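Local coordinates for uncharacterized protein (Legionella longbeachae NSW150, PDB 4JZA), which probably hydrolyses the 3-phosphate of phosphatidylinositol 3-phosphate, as a Legionella phosphoinositide phosphatase likely to act on host lipid metabolism, at residues L167-D172 against L345-N350; A132-L137 against F337-H342. All coordinates share one frame; numbering follows the deposited sequence.

Interaction 1: L167-D172 against L345-N350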
loop_
_atom_site.group_PDB
_atom_site.type_symbol
_atom_site.label_atom_id
_atom_site.label_comp_id
_atom_site.label_asym_id
_atom_site.label_seq_id
_atom_site.Cartn_x
_atom_site.Cartn_y
_atom_site.Cartn_z
ATOM N N LEU A 167 -15.536 -8.302 7.079
ATOM C CA LEU A 167 -15.400 -9.390 8.008
ATOM C C LEU A 167 -14.145 -9.245 8.848
ATOM O O LEU A 167 -13.088 -8.986 8.328
ATOM C CB LEU A 167 -15.331 -10.711 7.215
ATOM C CG LEU A 167 -16.603 -11.144 6.485
ATOM C CD1 LEU A 167 -16.348 -12.397 5.696
ATOM C CD2 LEU A 167 -17.729 -11.391 7.457
ATOM N N PRO A 168 -14.238 -9.440 10.168
ATOM C CA PRO A 168 -12.994 -9.212 10.910
ATOM C C PRO A 168 -11.994 -10.236 10.535
ATOM O O PRO A 168 -12.358 -11.394 10.455
ATOM C CB PRO A 168 -13.423 -9.406 12.338
ATOM C CG PRO A 168 -14.840 -9.916 12.300
ATOM C CD PRO A 168 -15.417 -9.410 11.051
ATOM N N PRO A 169 -10.771 -9.819 10.195
ATOM C CA PRO A 169 -9.761 -10.730 9.697
ATOM C C PRO A 169 -8.830 -11.285 10.755
ATOM O O PRO A 169 -8.004 -12.140 10.437
ATOM C CB PRO A 169 -8.979 -9.852 8.770
ATOM C CG PRO A 169 -9.057 -8.498 9.402
ATOM C CD PRO A 169 -10.406 -8.411 9.957
ATOM N N TYR A 170 -8.913 -10.771 11.987
ATOM C CA TYR A 170 -8.062 -11.261 13.086
ATOM C C TYR A 170 -8.450 -12.658 13.565
ATOM O O TYR A 170 -9.557 -13.096 13.364
ATOM C CB TYR A 170 -8.063 -10.295 14.266
ATOM C CG TYR A 170 -9.426 -9.855 14.695
ATOM C CD1 TYR A 170 -10.213 -10.657 15.472
ATOM C CD2 TYR A 170 -9.900 -8.604 14.344
ATOM C CE1 TYR A 170 -11.478 -10.239 15.879
ATOM C CE2 TYR A 170 -11.148 -8.180 14.724
ATOM C CZ TYR A 170 -11.936 -9.003 15.493
ATOM O OH TYR A 170 -13.173 -8.572 15.862
ATOM N N TYR A 171 -7.496 -13.335 14.185
ATOM C CA TYR A 171 -7.670 -14.639 14.782
ATOM C C TYR A 171 -6.875 -14.637 16.098
ATOM O O TYR A 171 -5.971 -13.805 16.292
ATOM C CB TYR A 171 -7.189 -15.728 13.819
ATOM C CG TYR A 171 -5.818 -15.518 13.252
ATOM C CD1 TYR A 171 -5.631 -14.680 12.178
ATOM C CD2 TYR A 171 -4.680 -16.152 13.791
ATOM C CE1 TYR A 171 -4.377 -14.469 11.641
ATOM C CE2 TYR A 171 -3.404 -15.925 13.240
ATOM C CZ TYR A 171 -3.282 -15.082 12.164
ATOM O OH TYR A 171 -2.084 -14.801 11.569
ATOM N N ASP A 172 -7.226 -15.538 17.007
ATOM C CA ASP A 172 -6.730 -15.482 18.400
ATOM C C ASP A 172 -5.197 -15.410 18.536
ATOM O O ASP A 172 -4.667 -14.589 19.309
ATOM C CB ASP A 172 -7.238 -16.692 19.187
ATOM C CG ASP A 172 -8.733 -16.616 19.494
ATOM O OD1 ASP A 172 -9.381 -15.571 19.238
ATOM O OD2 ASP A 172 -9.256 -17.642 19.993
ATOM N N LEU A 345 1.164 -7.928 7.213
ATOM C CA LEU A 345 0.709 -8.544 8.447
ATOM C C LEU A 345 -0.052 -9.815 8.076
ATOM O O LEU A 345 -0.727 -9.890 7.047
ATOM C CB LEU A 345 -0.191 -7.586 9.198
ATOM C CG LEU A 345 0.381 -6.194 9.525
ATOM C CD1 LEU A 345 -0.719 -5.310 10.113
ATOM C CD2 LEU A 345 1.500 -6.289 10.536
ATOM N N PRO A 346 0.060 -10.849 8.913
ATOM C CA PRO A 346 -0.423 -12.164 8.530
ATOM C C PRO A 346 -1.897 -12.385 8.823
ATOM O O PRO A 346 -2.258 -13.282 9.541
ATOM C CB PRO A 346 0.463 -13.097 9.358
ATOM C CG PRO A 346 0.762 -12.329 10.584
ATOM C CD PRO A 346 0.780 -10.878 10.200
ATOM N N LEU A 347 -2.724 -11.555 8.244
ATOM C CA LEU A 347 -4.161 -11.749 8.259
ATOM C C LEU A 347 -4.742 -11.159 7.000
ATOM O O LEU A 347 -4.166 -10.295 6.399
ATOM C CB LEU A 347 -4.791 -11.104 9.482
ATOM C CG LEU A 347 -4.873 -9.583 9.584
ATOM C CD1 LEU A 347 -5.707 -9.218 10.800
ATOM C CD2 LEU A 347 -3.483 -9.002 9.695
ATOM N N PRO A 348 -5.872 -11.640 6.573
ATOM C CA PRO A 348 -6.375 -11.345 5.211
ATOM C C PRO A 348 -6.847 -9.945 4.949
ATOM O O PRO A 348 -7.479 -9.290 5.811
ATOM C CB PRO A 348 -7.611 -12.232 5.079
ATOM C CG PRO A 348 -7.550 -13.181 6.213
ATOM C CD PRO A 348 -6.751 -12.570 7.296
ATOM N N ALA A 349 -6.605 -9.532 3.719
ATOM C CA ALA A 349 -6.886 -8.177 3.332
ATOM C C ALA A 349 -8.079 -8.181 2.483
ATOM O O ALA A 349 -8.357 -9.167 1.791
ATOM C CB ALA A 349 -5.730 -7.572 2.569
ATOM N N ASN A 350 -8.782 -7.054 2.530
ATOM C CA ASN A 350 -9.950 -6.832 1.711
ATOM C C ASN A 350 -10.903 -7.996 1.848
ATOM O O ASN A 350 -11.465 -8.444 0.850
ATOM C CB ASN A 350 -9.532 -6.612 0.245
ATOM C CG ASN A 350 -10.632 -5.981 -0.603
ATOM O OD1 ASN A 350 -11.643 -5.432 -0.104
ATOM N ND2 ASN A 350 -10.445 -6.049 -1.903
#

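Interaction 2: A132-L137 against F337-H342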
loop_
_atom_site.group_PDB
_atom_site.type_symbol
_atom_site.label_atom_id
_atom_site.label_comp_id
_atom_site.label_asym_id
_atom_site.label_seq_id
_atom_site.Cartn_x
_atom_site.Cartn_y
_atom_site.Cartn_z
ATOM N N ALA A 132 1.642 4.754 5.324
ATOM C CA ALA A 132 0.878 5.490 6.339
ATOM C C ALA A 132 -0.604 5.519 6.015
ATOM O O ALA A 132 -1.408 5.364 6.884
ATOM C CB ALA A 132 1.399 6.913 6.524
ATOM N N GLU A 133 -0.981 5.681 4.766
ATOM C CA GLU A 133 -2.400 5.679 4.456
ATOM C C GLU A 133 -3.057 4.334 4.797
ATOM O O GLU A 133 -4.170 4.290 5.279
ATOM C CB GLU A 133 -2.619 5.972 2.983
ATOM C CG GLU A 133 -4.079 6.249 2.663
ATOM C CD GLU A 133 -4.430 6.133 1.187
ATOM O OE1 GLU A 133 -5.485 6.695 0.869
ATOM O OE2 GLU A 133 -3.697 5.505 0.366
ATOM N N GLN A 134 -2.363 3.238 4.527
ATOM C CA GLN A 134 -2.890 1.920 4.782
ATOM C C GLN A 134 -3.171 1.691 6.247
ATOM O O GLN A 134 -4.231 1.232 6.595
ATOM C CB GLN A 134 -1.857 0.895 4.321
ATOM C CG GLN A 134 -1.606 0.818 2.811
ATOM C CD GLN A 134 -0.488 -0.140 2.517
ATOM O OE1 GLN A 134 -0.137 -0.871 3.335
ATOM N NE2 GLN A 134 -0.013 -0.209 1.388
ATOM N N TYR A 135 -2.190 2.001 7.099
ATOM C CA TYR A 135 -2.346 1.911 8.555
ATOM C C TYR A 135 -3.399 2.933 9.033
ATOM O O TYR A 135 -4.206 2.589 9.902
ATOM C CB TYR A 135 -1.028 2.077 9.309
ATOM C CG TYR A 135 -0.201 0.838 9.319
ATOM C CD1 TYR A 135 0.701 0.591 8.322
ATOM C CD2 TYR A 135 -0.283 -0.072 10.354
ATOM C CE1 TYR A 135 1.466 -0.553 8.315
ATOM C CE2 TYR A 135 0.477 -1.222 10.363
ATOM C CZ TYR A 135 1.335 -1.446 9.325
ATOM O OH TYR A 135 2.090 -2.564 9.282
ATOM N N ALA A 136 -3.465 4.130 8.462
ATOM C CA ALA A 136 -4.589 5.022 8.856
ATOM C C ALA A 136 -5.942 4.388 8.602
ATOM O O ALA A 136 -6.874 4.551 9.414
ATOM C CB ALA A 136 -4.575 6.385 8.137
ATOM N N LEU A 137 -6.043 3.683 7.463
ATOM C CA LEU A 137 -7.284 3.007 7.087
ATOM C C LEU A 137 -7.605 1.781 7.971
ATOM O O LEU A 137 -8.782 1.553 8.286
ATOM C CB LEU A 137 -7.258 2.587 5.620
ATOM C CG LEU A 137 -7.269 3.726 4.613
ATOM C CD1 LEU A 137 -6.940 3.165 3.229
ATOM C CD2 LEU A 137 -8.591 4.503 4.593
ATOM N N PHE A 337 -9.797 -4.532 9.770
ATOM C CA PHE A 337 -9.879 -4.444 8.304
ATOM C C PHE A 337 -8.517 -4.064 7.789
ATOM O O PHE A 337 -7.884 -3.212 8.356
ATOM C CB PHE A 337 -10.829 -3.321 7.927
ATOM C CG PHE A 337 -10.577 -2.724 6.568
ATOM C CD1 PHE A 337 -10.570 -3.519 5.439
ATOM C CD2 PHE A 337 -10.375 -1.345 6.409
ATOM C CE1 PHE A 337 -10.395 -2.988 4.175
ATOM C CE2 PHE A 337 -10.198 -0.803 5.142
ATOM C CZ PHE A 337 -10.211 -1.625 4.028
ATOM N N LEU A 338 -8.079 -4.677 6.716
ATOM C CA LEU A 338 -6.801 -4.351 6.089
ATOM C C LEU A 338 -7.047 -4.009 4.610
ATOM O O LEU A 338 -7.636 -4.771 3.893
ATOM C CB LEU A 338 -5.844 -5.559 6.174
ATOM C CG LEU A 338 -4.987 -5.571 7.417
ATOM C CD1 LEU A 338 -5.774 -5.969 8.619
ATOM C CD2 LEU A 338 -3.813 -6.520 7.243
ATOM N N SER A 339 -6.553 -2.867 4.179
ATOM C CA SER A 339 -6.489 -2.536 2.786
ATOM C C SER A 339 -5.796 -3.631 1.957
ATOM O O SER A 339 -4.840 -4.257 2.388
ATOM C CB SER A 339 -5.690 -1.239 2.654
ATOM O OG SER A 339 -5.185 -1.053 1.319
ATOM N N SER A 340 -6.267 -3.789 0.726
ATOM C CA SER A 340 -5.703 -4.689 -0.254
ATOM C C SER A 340 -4.193 -4.506 -0.460
ATOM O O SER A 340 -3.486 -5.437 -0.878
ATOM C CB SER A 340 -6.456 -4.520 -1.596
ATOM O OG SER A 340 -5.985 -3.387 -2.332
ATOM N N ARG A 341 -3.661 -3.315 -0.225
ATOM C CA ARG A 341 -2.214 -3.120 -0.489
ATOM C C ARG A 341 -1.366 -3.551 0.688
ATOM O O ARG A 341 -0.149 -3.556 0.618
ATOM C CB ARG A 341 -1.903 -1.661 -0.699
ATOM C CG ARG A 341 -2.489 -1.033 -1.931
ATOM C CD ARG A 341 -2.340 0.482 -1.779
ATOM N NE ARG A 341 -3.353 1.082 -0.926
ATOM C CZ ARG A 341 -3.258 2.267 -0.366
ATOM N NH1 ARG A 341 -2.187 3.030 -0.538
ATOM N NH2 ARG A 341 -4.250 2.690 0.384
ATOM N N HIS A 342 -2.038 -3.879 1.781
ATOM C CA HIS A 342 -1.423 -3.984 3.055
ATOM C C HIS A 342 -1.185 -5.452 3.334
ATOM O O HIS A 342 -1.905 -6.073 4.107
ATOM C CB HIS A 342 -2.331 -3.364 4.124
ATOM C CG HIS A 342 -1.654 -3.224 5.443
ATOM N ND1 HIS A 342 -2.006 -2.310 6.374
ATOM C CD2 HIS A 342 -0.639 -3.911 5.986
ATOM C CE1 HIS A 342 -1.194 -2.397 7.412
ATOM N NE2 HIS A 342 -0.386 -3.392 7.217
HETATM O O HOH W 1 -4.567 -1.470 5.786
HETATM O O HOH W 2 2.244 -1.154 -0.083
#

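Interaction 1: L167-D172 against L345-N350
Two proline-rich loops run alongside each other in roughly opposite directions, in a buried, mainly apolar contact tied by one side-chain-to-backbone hydrogen bond; 167-172 leads from strand 159-166 into helix 172-183, while the loop 345-350 runs up to strand 352-359. The backbones come closest at Pro169 and Pro348, whose CA atoms are 5.7 Å apart. Pro169 has the largest share of the packing on its side, with Tyr171 next: Pro169 CG meets Leu347 CD1 at 3.7 Å, while its CB lies 3.4 Å from Pro348 O and also touches the ring at Pro348 CD. In return, Leu347 CB lies 3.5 Å from Pro169 O, so a side chain of each loop packs beside a backbone carbonyl oxygen of the other. Leu347 reaches this place with CG in the crowded position between its backbone N and carbonyl carbon (chi1 71°). Tyr171 adopts the same kind of first torsion (chi1 51°), which swings its ring toward the opposite loop. Tyr171 OH donates to Pro346 O at 2.5 Å, in the carbonyl plane and at a C=O...O angle of 154°. The acceptor belongs to the residue at the centre of an inverse gamma turn, closed by a weak bond from Leu347 N to Leu345 O. Arg393 and Ser397 of helix 388-402 also meet the Tyr171 hydroxyl, the latter weakly. Pro346 and Pro348 rest on that same helix, Leu347 touches Leu174 of helix 172-183, for which Tyr171 is the N-cap residue, and a backbone bond between Leu167 and Tyr351 continues the pairing of strands 159-166 and 352-359.

Interaction 2: A132-L137 against F337-H342
A salt bridge joins the C-terminal half of helix 122-140 to the loop 337-342. Glu133, extended with CG anti to its backbone N (chi1 -169°), places OE2 2.9 Å from Arg341 NH2; a weak second bond comes to the same oxygen from NH1. The approach is far from flat: carboxylate and guanidinium planes stand 73° apart, and NH2 comes from above the carboxylate plane although OE2 stays near the guanidinium plane. Both charged groups have further partners, Glu133 OE1 with Arg48 and Ser51, and Arg341 with Asn130 OD1 and Asn612 O, so these buried groups are held within a polar network.

The loop carries a type I beta turn from Ser339 to His342, and an ST turn overlaps it, in which Ser339 OG accepts from Arg341 N at 3.1 Å. This fold of the backbone turns both Arg341 and His342 toward the helix, one on each side of Gln134, the helix residue most engaged by the loop.

Van der Waals and aromatic packing follows from that placement. Gln134 CG lies 3.9 Å above the centre of the guanidinium plane of Arg341, while Gln134 OE1 approaches His342 CB at 3.4 Å. His342 CE1 sits 3.2 Å above the plane of the Tyr135 ring, over its centre; the two ring planes meet obliquely at 56°. Tyr135 OH is hydrogen-bonded to Gln317 of helix 315-325. Leu137 adds CD1 at the edge of the guanidinium, and its O lies near the edge of the Phe337 ring.

Two waters bridge the segments. One molecule donates to Gln134 O at 2.8 Å, accepts from Ser339 N and also bonds His342 ND1. Another accepts from Gln134 NE2 at 2.9 Å and reaches Arg341 O weakly.

From the N terminus, the chain first supplies 132-137 on helix 122-140, then passes through strands 144-150 and 159-166 to 167-172. A long, largely helical excursion follows before it returns at 337-342, closing interaction 2, and only then at 345-350, closing interaction 1. The two closures therefore cross rather than nest. The returning loop carries the second segment of both contacts, placing it against helix 122-140 and then against the loop after strand 159-166, just ahead of strand 352-359 in the mixed sheet. Their centres are 12 Å apart, and they touch directly: Asn350 N lies 2.9 Å from Leu338 O, a probable hydrogen bond, and Leu347 CD2 packs on Leu338 CD2.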